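Local coordinates for sensor protein (Pseudomonas syringae pv. tomato, PDB 2R8R), which probably acts as the ATP-dependent sensor histidine kinase KdpD of a two-component system, represented here by its N-terminal P-loop-clan domain, at residues G5-F10 with I118-T123; V35-G40 with L87-E92; A79-A84 with Q111-A116; K105-I110 with T147-V152. All coordinates share one frame; numbering follows the deposited sequence.

Contact 1: residues G5-F10 with I118-T123; sequences GRLKVF and IDVYTT
The Tyr121 ring carries Lys8 on one face: the lysine lies alongside, pointing the same way, and its CD sits 4.1 Å above the ring plane, displaced from the ring centre toward CE1. Phe10 meets the same tyrosine with its own rim, CE2 being 4.0 Å from Tyr121 CD2. With centroids 5.8 Å apart and planes at 65°, the two rings form an offset edge-to-face pair. At the edge of Phe10, in its plane, is the carbonyl oxygen of Thr122, 3.4 Å from Phe10 CD2. Lys8 CG is anti to the backbone N (chi1 -174°) and the chain is extended beyond it, so that NZ reaches a water also bonded to Tyr121 OH; the direct cation-pi attraction is at most weak.

Beneath these groups runs a parallel ladder pairing Leu7 with Val120 through Phe10 with Thr123. The straightest of its bonds, Phe10 N to Thr122 O, is 2.8 Å long with an N-H...O angle of 175°. The ladder is prolonged by a side chain: Arg6 N donates to Asp119 OD1 at 2.9 Å, using the anti lone pair of the carboxylate. On the sheet face of Leu7 and Val9, Leu7 CD1 packs 3.7 Å from Thr122 CG2, while Thr122 OG1 bonds to Val90 O.

Tyr121 and Phe10 lie under helix 19-32, and Thr123, bonded to Asp91, touches a probable Walker A loop. A parallel strand running into such a loop, with a neighbouring parallel strand beside it, is characteristic of the central sheet of P-loop NTPases.

Contact 2: residues V35-G40 with L87-E92; sequences VRVMAG and LVLVDE
This is a parallel strand pairing at one margin of the central sheet, where strand 37-39, outermost within the chain, lies against strand 87-90. The axes approach to 4.7 Å at an angle of 23°, and the register sets Val37 beside Leu87, Met38 beside Val88 and Ala39 beside Leu89. Four backbone bonds hold it. The entry bond is the loosest, Leu87 N reaching Arg36 O at 3.2 Å from above the carbonyl plane. Further along, Met38 N points almost down the Leu87 C=O axis at 2.9 Å, and Leu89 N meets Met38 O in the carbonyl plane at 2.8 Å. Gly40 N closes the run on Leu89 O, also at 2.8 Å, just where the chain turns a corner.

Val37 and Leu87 lie side by side on the face covered by helix 19-32, with Val37 CG2 4.1 Å from Leu87 CD2. Leu89 crosses Val37 obliquely, its CG 4.2 Å from Val37 CG1. Met38, a selenomethionine, takes the other face, and its bent chain carries SE away from strand 87-90. With polar contact confined to backbone amides and carbonyls and the side chains meeting only through hydrocarbon, cohesion here rests on the ladder plus apolar burial, without charge pairing between the segments.

Contact 3: residues A79-A84 with Q111-A116; sequences ALLKAA and QELLAA
Helices 77-83 and 106-115 lie side by side in an alpha/beta fold of the P-loop type, on the sheet face that bears Val88 and Val120, and their side chains interlock between axes 10.5 Å apart. The short axes are only 9° from parallel, so the helices run in the same direction, as expected when each leads into a strand of a parallel sheet. At that separation it is the leucine branches that fill the space between the axes.

Leu81 does most of the work. Its CG is anti to the carbonyl carbon (chi1 -73°), which swings the branched end toward helix 106-115 and splits its two methyls between different partners. CD1 approaches the carboxylate of Glu112, whose CD is 3.7 Å away from Leu81 CD1; the two side chains cross at about a right angle, and with Glu112 OE1 and OE2 each 3.8 Å from Leu81 CD1, the methyl lies over the flat face of the carboxylate, above its carbon.

Deeper, toward the sheet, Leu113 lays CD2 against both leucines: this methyl is 4.0 Å from Leu80 CB and 4.1 Å from Leu81 CD2. Leu77 of the first helix also touches Leu113 and Glu112, extending the seam. No hydrogen bond crosses between the segments. At the outer end, where helix 106-115 finishes, the other methyl of Leu81, CD2, rests 3.8 Å from Ala116 CB.

Contact 4: residues K105-I110 with T147-V152; sequences KRWQDI and TLPDWV
Trp107, in the first turn of helix 106-115, is the hub of a small aromatic and aliphatic cluster that joins this helix of the P-loop-type fold to the segment leading into helix 150-154. Its CG takes the crowded position between backbone N and carbonyl carbon (chi1 70°), which turns the indole toward residues 147-152. Val152 CG2 lies over one face in a CH-pi contact, 4.1 Å from the centroid of the six-membered ring. Trp151 brings its edge to the face of Trp107 in an offset edge-to-face pair of the six-membered rings, ring centroids 5.4 Å apart, planes at 81°. Val152 CG2 also lies over a face of Trp151, so one methyl serves both indoles. Round the pyrrole side, Leu148 CD1 touches Trp107 CD1 at 3.6 Å, and Pro149 comes tip to tip, its CD 3.6 Å from Trp107 NE1.

Behind the indole, Gln108 connects this cluster to the helix start. Its CG covers the face of Trp107 opposite Val152, while its OE1 accepts the N-H of Lys105, the N-cap residue, a side-chain bond across the first turn; this bond is long at 3.2 Å, with the donor above the carbonyl plane.

Lys105 itself is bent at chi2 and chi3, which carries its ammonium to the other segment. NZ is gripped by several oxygens: Ala94 O and Thr96 OG1 outside the segments, a water that reaches on weakly to Thr147 OG1, and Thr147 O, on whose lone pair Lys105 NZ lies at 2.9 Å, in the carbonyl plane.

In the fold
Contacts 1 and 2 belong to one parallel sheet, strands 87-90 and 119-125 being neighbours in it; contact 2 is mostly buried, contact 1 less so, opening to solvent at Arg6. Their centres are 8 Å apart, and they are joined by threonine hydroxyls of contact 1. Contacts 3 and 4 both use helix 106-115, at opposite ends: contact 3, about 18 Å from the chain centre, is peripheral and purely side-chain packing, whereas contact 4, about 11 Å out and partly buried, combines an edge-to-face indole pair with a hydrogen-bonded ammonium. Backbone ladders thus dominate within the sheet, and side-chain chemistry where helices flank it. Ile110 and Leu80 tie these helices to the sheet.

Contact 1: residues G5-F10 with I118-T123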
loop_
_atom_site.group_PDB
_atom_site.type_symbol
_atom_site.label_atom_id
_atom_site.label_comp_id
_atom_site.label_asym_id
_atom_site.label_seq_id
_atom_site.Cartn_x
_atom_site.Cartn_y
_atom_site.Cartn_z
ATOM N N GLY A 5 0.877 15.138 12.034
ATOM C CA GLY A 5 1.158 14.340 10.835
ATOM C C GLY A 5 -0.138 14.115 10.073
ATOM O O GLY A 5 -1.193 13.853 10.663
ATOM N N ARG A 6 -0.057 14.266 8.762
ATOM C CA ARG A 6 -1.181 14.017 7.853
ATOM C C ARG A 6 -0.976 12.784 7.001
ATOM O O ARG A 6 0.056 12.649 6.328
ATOM C CB ARG A 6 -1.369 15.224 6.947
ATOM C CG ARG A 6 -1.853 16.432 7.730
ATOM C CD ARG A 6 -1.826 17.676 6.892
ATOM N NE ARG A 6 -2.440 18.792 7.621
ATOM C CZ ARG A 6 -2.595 20.015 7.107
ATOM N NH1 ARG A 6 -2.206 20.279 5.848
ATOM N NH2 ARG A 6 -3.181 20.957 7.843
ATOM N N LEU A 7 -1.992 11.913 7.019
ATOM C CA LEU A 7 -2.038 10.705 6.202
ATOM C C LEU A 7 -2.804 10.932 4.909
ATOM O O LEU A 7 -3.960 11.363 4.941
ATOM C CB LEU A 7 -2.756 9.581 6.968
ATOM C CG LEU A 7 -2.729 8.146 6.402
ATOM C CD1 LEU A 7 -1.277 7.571 6.149
ATOM C CD2 LEU A 7 -3.577 7.250 7.340
ATOM N N LYS A 8 -2.165 10.580 3.788
ATOM C CA LYS A 8 -2.800 10.451 2.484
ATOM C C LYS A 8 -2.759 8.984 2.017
ATOM O O LYS A 8 -1.692 8.381 1.914
ATOM C CB LYS A 8 -2.129 11.379 1.466
ATOM C CG LYS A 8 -2.820 11.415 0.111
ATOM C CD LYS A 8 -2.131 12.352 -0.859
ATOM C CE LYS A 8 -2.961 12.460 -2.184
ATOM N NZ LYS A 8 -2.337 13.287 -3.335
ATOM N N VAL A 9 -3.939 8.420 1.752
ATOM C CA VAL A 9 -4.083 7.045 1.299
ATOM C C VAL A 9 -4.399 7.053 -0.178
ATOM O O VAL A 9 -5.365 7.691 -0.591
ATOM C CB VAL A 9 -5.237 6.318 2.036
ATOM C CG1 VAL A 9 -5.394 4.787 1.580
ATOM C CG2 VAL A 9 -5.080 6.481 3.555
ATOM N N PHE A 10 -3.573 6.359 -0.962
ATOM C CA PHE A 10 -3.876 6.045 -2.368
ATOM C C PHE A 10 -4.591 4.711 -2.379
ATOM O O PHE A 10 -3.979 3.684 -2.137
ATOM C CB PHE A 10 -2.612 6.007 -3.194
ATOM C CG PHE A 10 -1.895 7.340 -3.264
ATOM C CD1 PHE A 10 -2.049 8.189 -4.387
ATOM C CD2 PHE A 10 -1.072 7.772 -2.210
ATOM C CE1 PHE A 10 -1.367 9.431 -4.441
ATOM C CE2 PHE A 10 -0.393 9.018 -2.266
ATOM C CZ PHE A 10 -0.524 9.828 -3.383
ATOM N N ILE A 118 5.211 13.549 11.536
ATOM C CA ILE A 118 5.684 13.163 10.214
ATOM C C ILE A 118 4.454 12.874 9.334
ATOM O O ILE A 118 3.556 12.113 9.713
ATOM C CB ILE A 118 6.661 11.933 10.310
ATOM C CG1 ILE A 118 7.858 12.290 11.231
ATOM C CG2 ILE A 118 7.145 11.429 8.887
ATOM C CD1 ILE A 118 8.635 11.064 11.747
ATOM N N ASP A 119 4.413 13.499 8.165
ATOM C CA ASP A 119 3.393 13.182 7.164
ATOM C C ASP A 119 3.667 11.812 6.563
ATOM O O ASP A 119 4.824 11.397 6.428
ATOM C CB ASP A 119 3.375 14.243 6.040
ATOM C CG ASP A 119 2.972 15.631 6.538
ATOM O OD1 ASP A 119 2.092 15.752 7.423
ATOM O OD2 ASP A 119 3.535 16.608 6.020
ATOM N N VAL A 120 2.592 11.114 6.206
ATOM C CA VAL A 120 2.686 9.818 5.586
ATOM C C VAL A 120 1.817 9.684 4.338
ATOM O O VAL A 120 0.638 10.058 4.337
ATOM C CB VAL A 120 2.367 8.657 6.577
ATOM C CG1 VAL A 120 2.440 7.331 5.821
ATOM C CG2 VAL A 120 3.348 8.644 7.798
ATOM N N TYR A 121 2.418 9.154 3.269
ATOM C CA TYR A 121 1.667 8.680 2.076
ATOM C C TYR A 121 1.673 7.159 2.139
ATOM O O TYR A 121 2.681 6.554 2.496
ATOM C CB TYR A 121 2.339 9.107 0.757
ATOM C CG TYR A 121 2.226 10.576 0.342
ATOM C CD1 TYR A 121 1.652 11.531 1.156
ATOM C CD2 TYR A 121 2.747 11.000 -0.898
ATOM C CE1 TYR A 121 1.583 12.878 0.767
ATOM C CE2 TYR A 121 2.667 12.332 -1.296
ATOM C CZ TYR A 121 2.071 13.265 -0.457
ATOM O OH TYR A 121 1.984 14.577 -0.876
ATOM N N THR A 122 0.537 6.550 1.822
ATOM C CA THR A 122 0.404 5.091 1.877
ATOM C C THR A 122 -0.508 4.588 0.773
ATOM O O THR A 122 -1.235 5.352 0.164
ATOM C CB THR A 122 -0.082 4.590 3.311
ATOM O OG1 THR A 122 0.158 3.182 3.438
ATOM C CG2 THR A 122 -1.573 4.881 3.570
ATOM N N THR A 123 -0.434 3.294 0.506
ATOM C CA THR A 123 -1.289 2.635 -0.486
ATOM C C THR A 123 -2.046 1.494 0.182
ATOM O O THR A 123 -1.550 0.873 1.123
ATOM C CB THR A 123 -0.452 2.084 -1.614
ATOM O OG1 THR A 123 0.386 1.066 -1.079
ATOM C CG2 THR A 123 0.423 3.200 -2.233
HETATM O O HOH W 1 -0.376 14.602 -2.777
#

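Contact 2: residues V35-G40 with L87-E92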
loop_
_atom_site.group_PDB
_atom_site.type_symbol
_atom_site.label_atom_id
_atom_site.label_comp_id
_atom_site.label_asym_id
_atom_site.label_seq_id
_atom_site.Cartn_x
_atom_site.Cartn_y
_atom_site.Cartn_z
ATOM N N VAL A 35 10.331 19.670 0.134
ATOM C CA VAL A 35 9.935 18.805 1.273
ATOM C C VAL A 35 10.987 17.716 1.486
ATOM O O VAL A 35 11.458 17.109 0.537
ATOM C CB VAL A 35 8.523 18.164 1.047
ATOM C CG1 VAL A 35 8.108 17.234 2.202
ATOM C CG2 VAL A 35 7.469 19.262 0.856
ATOM N N ARG A 36 11.374 17.502 2.733
ATOM C CA ARG A 36 12.258 16.427 3.088
ATOM C C ARG A 36 11.473 15.109 3.066
ATOM O O ARG A 36 10.839 14.713 4.040
ATOM C CB ARG A 36 12.910 16.688 4.466
ATOM C CG ARG A 36 13.911 17.883 4.489
ATOM C CD ARG A 36 14.402 18.187 5.927
ATOM N NE ARG A 36 13.309 18.698 6.768
ATOM C CZ ARG A 36 12.697 18.039 7.757
ATOM N NH1 ARG A 36 13.077 16.829 8.116
ATOM N NH2 ARG A 36 11.699 18.629 8.413
ATOM N N VAL A 37 11.543 14.451 1.924
ATOM C CA VAL A 37 10.846 13.203 1.661
ATOM C C VAL A 37 11.760 12.005 1.901
ATOM O O VAL A 37 12.926 12.044 1.556
ATOM C CB VAL A 37 10.330 13.160 0.194
ATOM C CG1 VAL A 37 9.556 11.840 -0.089
ATOM C CG2 VAL A 37 9.473 14.385 -0.096
HETATM N N MSE A 38 11.215 10.962 2.511
HETATM C CA MSE A 38 11.916 9.720 2.734
HETATM C C MSE A 38 11.000 8.523 2.389
HETATM O O MSE A 38 9.831 8.469 2.775
HETATM C CB MSE A 38 12.344 9.617 4.175
HETATM C CG MSE A 38 13.177 8.396 4.479
HETATM SE SE MSE A 38 15.008 8.545 3.799
HETATM C CE MSE A 38 15.589 9.673 5.276
ATOM N N ALA A 39 11.536 7.595 1.619
ATOM C CA ALA A 39 10.887 6.329 1.362
ATOM C C ALA A 39 11.181 5.419 2.547
ATOM O O ALA A 39 12.342 5.141 2.850
ATOM C CB ALA A 39 11.394 5.727 0.037
ATOM N N GLY A 40 10.117 4.994 3.232
ATOM C CA GLY A 40 10.223 4.061 4.364
ATOM C C GLY A 40 10.123 2.625 3.906
ATOM O O GLY A 40 11.003 1.800 4.175
ATOM N N LEU A 87 8.013 13.906 5.281
ATOM C CA LEU A 87 7.079 12.982 4.614
ATOM C C LEU A 87 7.711 11.617 4.499
ATOM O O LEU A 87 8.831 11.490 4.004
ATOM C CB LEU A 87 6.759 13.467 3.207
ATOM C CG LEU A 87 5.813 12.633 2.300
ATOM C CD1 LEU A 87 4.442 12.370 2.975
ATOM C CD2 LEU A 87 5.642 13.313 0.946
ATOM N N VAL A 88 7.007 10.583 4.970
ATOM C CA VAL A 88 7.454 9.185 4.773
ATOM C C VAL A 88 6.493 8.440 3.844
ATOM O O VAL A 88 5.267 8.519 3.987
ATOM C CB VAL A 88 7.685 8.411 6.110
ATOM C CG1 VAL A 88 8.173 6.986 5.851
ATOM C CG2 VAL A 88 8.714 9.131 6.946
ATOM N N LEU A 89 7.077 7.757 2.859
ATOM C CA LEU A 89 6.326 6.912 1.941
ATOM C C LEU A 89 6.312 5.471 2.429
ATOM O O LEU A 89 7.378 4.865 2.693
ATOM C CB LEU A 89 6.925 6.969 0.534
ATOM C CG LEU A 89 7.225 8.378 0.044
ATOM C CD1 LEU A 89 7.719 8.262 -1.398
ATOM C CD2 LEU A 89 6.009 9.281 0.187
ATOM N N VAL A 90 5.100 4.950 2.576
ATOM C CA VAL A 90 4.849 3.623 3.191
ATOM C C VAL A 90 3.803 2.835 2.374
ATOM O O VAL A 90 2.599 3.086 2.492
ATOM C CB VAL A 90 4.361 3.757 4.648
ATOM C CG1 VAL A 90 4.094 2.342 5.291
ATOM C CG2 VAL A 90 5.356 4.594 5.492
ATOM N N ASP A 91 4.277 1.925 1.511
ATOM C CA ASP A 91 3.401 0.999 0.796
ATOM C C ASP A 91 2.691 0.055 1.754
ATOM O O ASP A 91 3.220 -0.281 2.803
ATOM C CB ASP A 91 4.174 0.205 -0.276
ATOM C CG ASP A 91 3.940 0.748 -1.680
ATOM O OD1 ASP A 91 2.760 1.014 -2.031
ATOM O OD2 ASP A 91 4.924 0.890 -2.438
ATOM N N GLU A 92 1.463 -0.314 1.410
ATOM C CA GLU A 92 0.763 -1.417 2.052
ATOM C C GLU A 92 0.317 -1.206 3.499
ATOM O O GLU A 92 0.863 -1.798 4.432
ATOM C CB GLU A 92 1.543 -2.722 1.849
ATOM C CG GLU A 92 1.543 -3.051 0.343
ATOM C CD GLU A 92 2.323 -4.295 -0.081
ATOM O OE1 GLU A 92 2.737 -5.115 0.800
ATOM O OE2 GLU A 92 2.497 -4.433 -1.331
#

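Contact 3: residues A79-A84 with Q111-A116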
loop_
_atom_site.group_PDB
_atom_site.type_symbol
_atom_site.label_atom_id
_atom_site.label_comp_id
_atom_site.label_asym_id
_atom_site.label_seq_id
_atom_site.Cartn_x
_atom_site.Cartn_y
_atom_site.Cartn_z
ATOM N N ALA A 79 14.720 4.237 12.914
ATOM C CA ALA A 79 15.555 5.180 12.184
ATOM C C ALA A 79 14.740 6.345 11.626
ATOM O O ALA A 79 15.242 7.473 11.590
ATOM C CB ALA A 79 16.337 4.476 11.073
ATOM N N LEU A 80 13.498 6.086 11.186
ATOM C CA LEU A 80 12.658 7.138 10.621
ATOM C C LEU A 80 12.273 8.149 11.698
ATOM O O LEU A 80 12.207 9.345 11.439
ATOM C CB LEU A 80 11.393 6.558 9.930
ATOM C CG LEU A 80 11.615 5.732 8.644
ATOM C CD1 LEU A 80 10.390 4.889 8.304
ATOM C CD2 LEU A 80 12.099 6.570 7.469
ATOM N N LEU A 81 12.014 7.674 12.906
ATOM C CA LEU A 81 11.607 8.551 13.998
ATOM C C LEU A 81 12.786 9.403 14.412
ATOM O O LEU A 81 12.618 10.575 14.749
ATOM C CB LEU A 81 11.069 7.769 15.196
ATOM C CG LEU A 81 9.688 7.147 15.014
ATOM C CD1 LEU A 81 9.449 6.038 16.050
ATOM C CD2 LEU A 81 8.562 8.203 15.078
ATOM N N LYS A 82 13.982 8.818 14.352
ATOM C CA LYS A 82 15.191 9.544 14.701
ATOM C C LYS A 82 15.542 10.630 13.679
ATOM O O LYS A 82 15.844 11.769 14.056
ATOM C CB LYS A 82 16.359 8.588 14.908
ATOM C CG LYS A 82 16.377 7.941 16.308
ATOM C CD LYS A 82 17.741 7.218 16.616
ATOM C CE LYS A 82 17.637 6.144 17.770
ATOM N NZ LYS A 82 17.165 4.782 17.291
ATOM N N ALA A 83 15.498 10.283 12.398
ATOM C CA ALA A 83 15.811 11.231 11.324
ATOM C C ALA A 83 14.736 12.321 11.178
ATOM O O ALA A 83 15.004 13.411 10.671
ATOM C CB ALA A 83 15.980 10.483 10.036
ATOM N N ALA A 84 13.516 11.991 11.604
ATOM C CA ALA A 84 12.334 12.856 11.502
ATOM C C ALA A 84 12.159 13.567 10.155
ATOM O O ALA A 84 12.172 14.785 10.100
ATOM C CB ALA A 84 12.320 13.886 12.651
ATOM N N GLN A 111 0.777 5.262 12.497
ATOM C CA GLN A 111 0.180 6.147 13.489
ATOM C C GLN A 111 1.287 6.779 14.318
ATOM O O GLN A 111 1.197 7.933 14.646
ATOM C CB GLN A 111 -0.855 5.435 14.411
ATOM C CG GLN A 111 -2.133 4.866 13.783
ATOM C CD GLN A 111 -2.961 5.888 13.043
ATOM O OE1 GLN A 111 -3.199 6.990 13.539
ATOM N NE2 GLN A 111 -3.434 5.522 11.845
ATOM N N GLU A 112 2.329 6.017 14.638
ATOM C CA GLU A 112 3.467 6.514 15.425
ATOM C C GLU A 112 4.258 7.619 14.738
ATOM O O GLU A 112 4.678 8.573 15.376
ATOM C CB GLU A 112 4.454 5.390 15.807
ATOM C CG GLU A 112 5.367 5.806 16.935
ATOM C CD GLU A 112 6.302 4.742 17.441
ATOM O OE1 GLU A 112 6.534 3.737 16.740
ATOM O OE2 GLU A 112 6.831 4.935 18.576
ATOM N N LEU A 113 4.482 7.466 13.438
ATOM C CA LEU A 113 5.122 8.513 12.625
ATOM C C LEU A 113 4.256 9.748 12.647
ATOM O O LEU A 113 4.750 10.826 12.804
ATOM C CB LEU A 113 5.290 8.054 11.164
ATOM C CG LEU A 113 6.243 6.875 10.920
ATOM C CD1 LEU A 113 5.987 6.301 9.549
ATOM C CD2 LEU A 113 7.701 7.360 11.130
ATOM N N LEU A 114 2.954 9.564 12.465
ATOM C CA LEU A 114 1.996 10.660 12.421
ATOM C C LEU A 114 1.910 11.426 13.755
ATOM O O LEU A 114 1.797 12.651 13.750
ATOM C CB LEU A 114 0.621 10.127 12.021
ATOM C CG LEU A 114 0.384 9.616 10.591
ATOM C CD1 LEU A 114 -1.034 8.926 10.531
ATOM C CD2 LEU A 114 0.484 10.739 9.649
ATOM N N ALA A 115 2.006 10.700 14.882
ATOM C CA ALA A 115 2.033 11.315 16.224
ATOM C C ALA A 115 3.317 12.112 16.458
ATOM O O ALA A 115 3.315 13.052 17.237
ATOM C CB ALA A 115 1.832 10.263 17.341
ATOM N N ALA A 116 4.390 11.743 15.762
ATOM C CA ALA A 116 5.669 12.472 15.787
ATOM C C ALA A 116 5.681 13.663 14.836
ATOM O O ALA A 116 6.686 14.349 14.737
ATOM C CB ALA A 116 6.855 11.529 15.470
#

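Contact 4: residues K105-I110 with T147-V152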
loop_
_atom_site.group_PDB
_atom_site.type_symbol
_atom_site.label_atom_id
_atom_site.label_comp_id
_atom_site.label_asym_id
_atom_site.label_seq_id
_atom_site.Cartn_x
_atom_site.Cartn_y
_atom_site.Cartn_z
ATOM N N LYS A 105 1.009 -4.448 13.421
ATOM C CA LYS A 105 0.543 -3.977 12.140
ATOM C C LYS A 105 1.331 -2.764 11.695
ATOM O O LYS A 105 1.705 -1.906 12.499
ATOM C CB LYS A 105 -0.941 -3.596 12.232
ATOM C CG LYS A 105 -1.920 -4.723 12.498
ATOM C CD LYS A 105 -1.992 -5.852 11.455
ATOM C CE LYS A 105 -2.669 -5.421 10.154
ATOM N NZ LYS A 105 -3.055 -6.510 9.146
ATOM N N ARG A 106 1.542 -2.660 10.391
ATOM C CA ARG A 106 2.179 -1.478 9.807
ATOM C C ARG A 106 1.365 -0.194 9.965
ATOM O O ARG A 106 1.950 0.848 10.064
ATOM C CB ARG A 106 2.499 -1.729 8.358
ATOM C CG ARG A 106 3.211 -0.598 7.655
ATOM C CD ARG A 106 3.592 -1.048 6.246
ATOM N NE ARG A 106 4.740 -1.946 6.276
ATOM C CZ ARG A 106 5.221 -2.580 5.213
ATOM N NH1 ARG A 106 4.645 -2.419 4.012
ATOM N NH2 ARG A 106 6.296 -3.372 5.345
ATOM N N TRP A 107 0.027 -0.274 10.016
ATOM C CA TRP A 107 -0.790 0.896 10.303
ATOM C C TRP A 107 -0.426 1.537 11.647
ATOM O O TRP A 107 -0.429 2.746 11.741
ATOM C CB TRP A 107 -2.300 0.648 10.160
ATOM C CG TRP A 107 -3.004 -0.248 11.170
ATOM C CD1 TRP A 107 -3.429 -1.525 10.957
ATOM C CD2 TRP A 107 -3.431 0.098 12.501
ATOM N NE1 TRP A 107 -4.078 -2.003 12.073
ATOM C CE2 TRP A 107 -4.074 -1.041 13.044
ATOM C CE3 TRP A 107 -3.324 1.252 13.291
ATOM C CZ2 TRP A 107 -4.603 -1.059 14.340
ATOM C CZ3 TRP A 107 -3.847 1.233 14.577
ATOM C CH2 TRP A 107 -4.470 0.086 15.086
ATOM N N GLN A 108 -0.050 0.734 12.643
ATOM C CA GLN A 108 0.449 1.264 13.922
ATOM C C GLN A 108 1.783 1.970 13.800
ATOM O O GLN A 108 2.014 2.956 14.479
ATOM C CB GLN A 108 0.602 0.153 14.955
ATOM C CG GLN A 108 -0.662 -0.480 15.362
ATOM C CD GLN A 108 -0.418 -1.708 16.213
ATOM O OE1 GLN A 108 -0.520 -2.810 15.715
ATOM N NE2 GLN A 108 -0.045 -1.513 17.503
ATOM N N ASP A 109 2.681 1.437 12.980
ATOM C CA ASP A 109 3.913 2.120 12.625
ATOM C C ASP A 109 3.628 3.521 12.077
ATOM O O ASP A 109 4.247 4.502 12.459
ATOM C CB ASP A 109 4.675 1.360 11.531
ATOM C CG ASP A 109 5.240 -0.007 11.983
ATOM O OD1 ASP A 109 5.143 -0.399 13.187
ATOM O OD2 ASP A 109 5.811 -0.669 11.089
ATOM N N ILE A 110 2.676 3.582 11.153
ATOM C CA ILE A 110 2.206 4.812 10.571
ATOM C C ILE A 110 1.610 5.763 11.601
ATOM O O ILE A 110 1.906 6.951 11.588
ATOM C CB ILE A 110 1.180 4.524 9.415
ATOM C CG1 ILE A 110 1.939 3.960 8.202
ATOM C CG2 ILE A 110 0.412 5.766 9.093
ATOM C CD1 ILE A 110 1.098 3.293 7.133
ATOM N N THR A 147 -5.898 -7.584 7.313
ATOM C CA THR A 147 -7.011 -6.649 7.327
ATOM C C THR A 147 -6.626 -5.308 7.991
ATOM O O THR A 147 -5.608 -5.191 8.690
ATOM C CB THR A 147 -8.224 -7.204 8.082
ATOM O OG1 THR A 147 -7.830 -7.465 9.430
ATOM C CG2 THR A 147 -8.797 -8.483 7.430
ATOM N N LEU A 148 -7.468 -4.310 7.731
ATOM C CA LEU A 148 -7.295 -2.914 8.187
ATOM C C LEU A 148 -8.616 -2.435 8.814
ATOM O O LEU A 148 -9.678 -2.597 8.225
ATOM C CB LEU A 148 -6.914 -2.012 6.992
ATOM C CG LEU A 148 -6.662 -0.543 7.301
ATOM C CD1 LEU A 148 -5.299 -0.418 8.058
ATOM C CD2 LEU A 148 -6.760 0.357 6.040
ATOM N N PRO A 149 -8.568 -1.898 10.037
ATOM C CA PRO A 149 -9.825 -1.357 10.555
ATOM C C PRO A 149 -10.253 -0.187 9.702
ATOM O O PRO A 149 -9.408 0.652 9.296
ATOM C CB PRO A 149 -9.481 -0.926 11.997
ATOM C CG PRO A 149 -8.265 -1.695 12.349
ATOM C CD PRO A 149 -7.491 -1.788 11.031
ATOM N N ASP A 150 -11.543 -0.151 9.395
ATOM C CA ASP A 150 -12.072 0.890 8.524
ATOM C C ASP A 150 -11.723 2.302 9.028
ATOM O O ASP A 150 -11.417 3.185 8.234
ATOM C CB ASP A 150 -13.572 0.725 8.374
ATOM C CG ASP A 150 -13.940 -0.566 7.673
ATOM O OD1 ASP A 150 -13.418 -1.620 8.084
ATOM O OD2 ASP A 150 -14.751 -0.523 6.717
ATOM N N TRP A 151 -11.741 2.491 10.346
ATOM C CA TRP A 151 -11.471 3.801 10.954
ATOM C C TRP A 151 -10.081 4.351 10.645
ATOM O O TRP A 151 -9.914 5.555 10.590
ATOM C CB TRP A 151 -11.739 3.791 12.472
ATOM C CG TRP A 151 -10.753 2.997 13.252
ATOM C CD1 TRP A 151 -10.922 1.744 13.723
ATOM C CD2 TRP A 151 -9.420 3.403 13.631
ATOM N NE1 TRP A 151 -9.792 1.336 14.391
ATOM C CE2 TRP A 151 -8.853 2.330 14.347
ATOM C CE3 TRP A 151 -8.672 4.584 13.465
ATOM C CZ2 TRP A 151 -7.567 2.389 14.891
ATOM C CZ3 TRP A 151 -7.399 4.651 14.005
ATOM C CH2 TRP A 151 -6.855 3.563 14.708
ATOM N N VAL A 152 -9.099 3.487 10.402
ATOM C CA VAL A 152 -7.741 3.933 10.026
ATOM C C VAL A 152 -7.798 4.709 8.706
ATOM O O VAL A 152 -7.182 5.799 8.548
ATOM C CB VAL A 152 -6.713 2.778 9.939
ATOM C CG1 VAL A 152 -5.406 3.271 9.340
ATOM C CG2 VAL A 152 -6.419 2.218 11.294
HETATM O O HOH W 2 -4.730 -8.516 10.582
#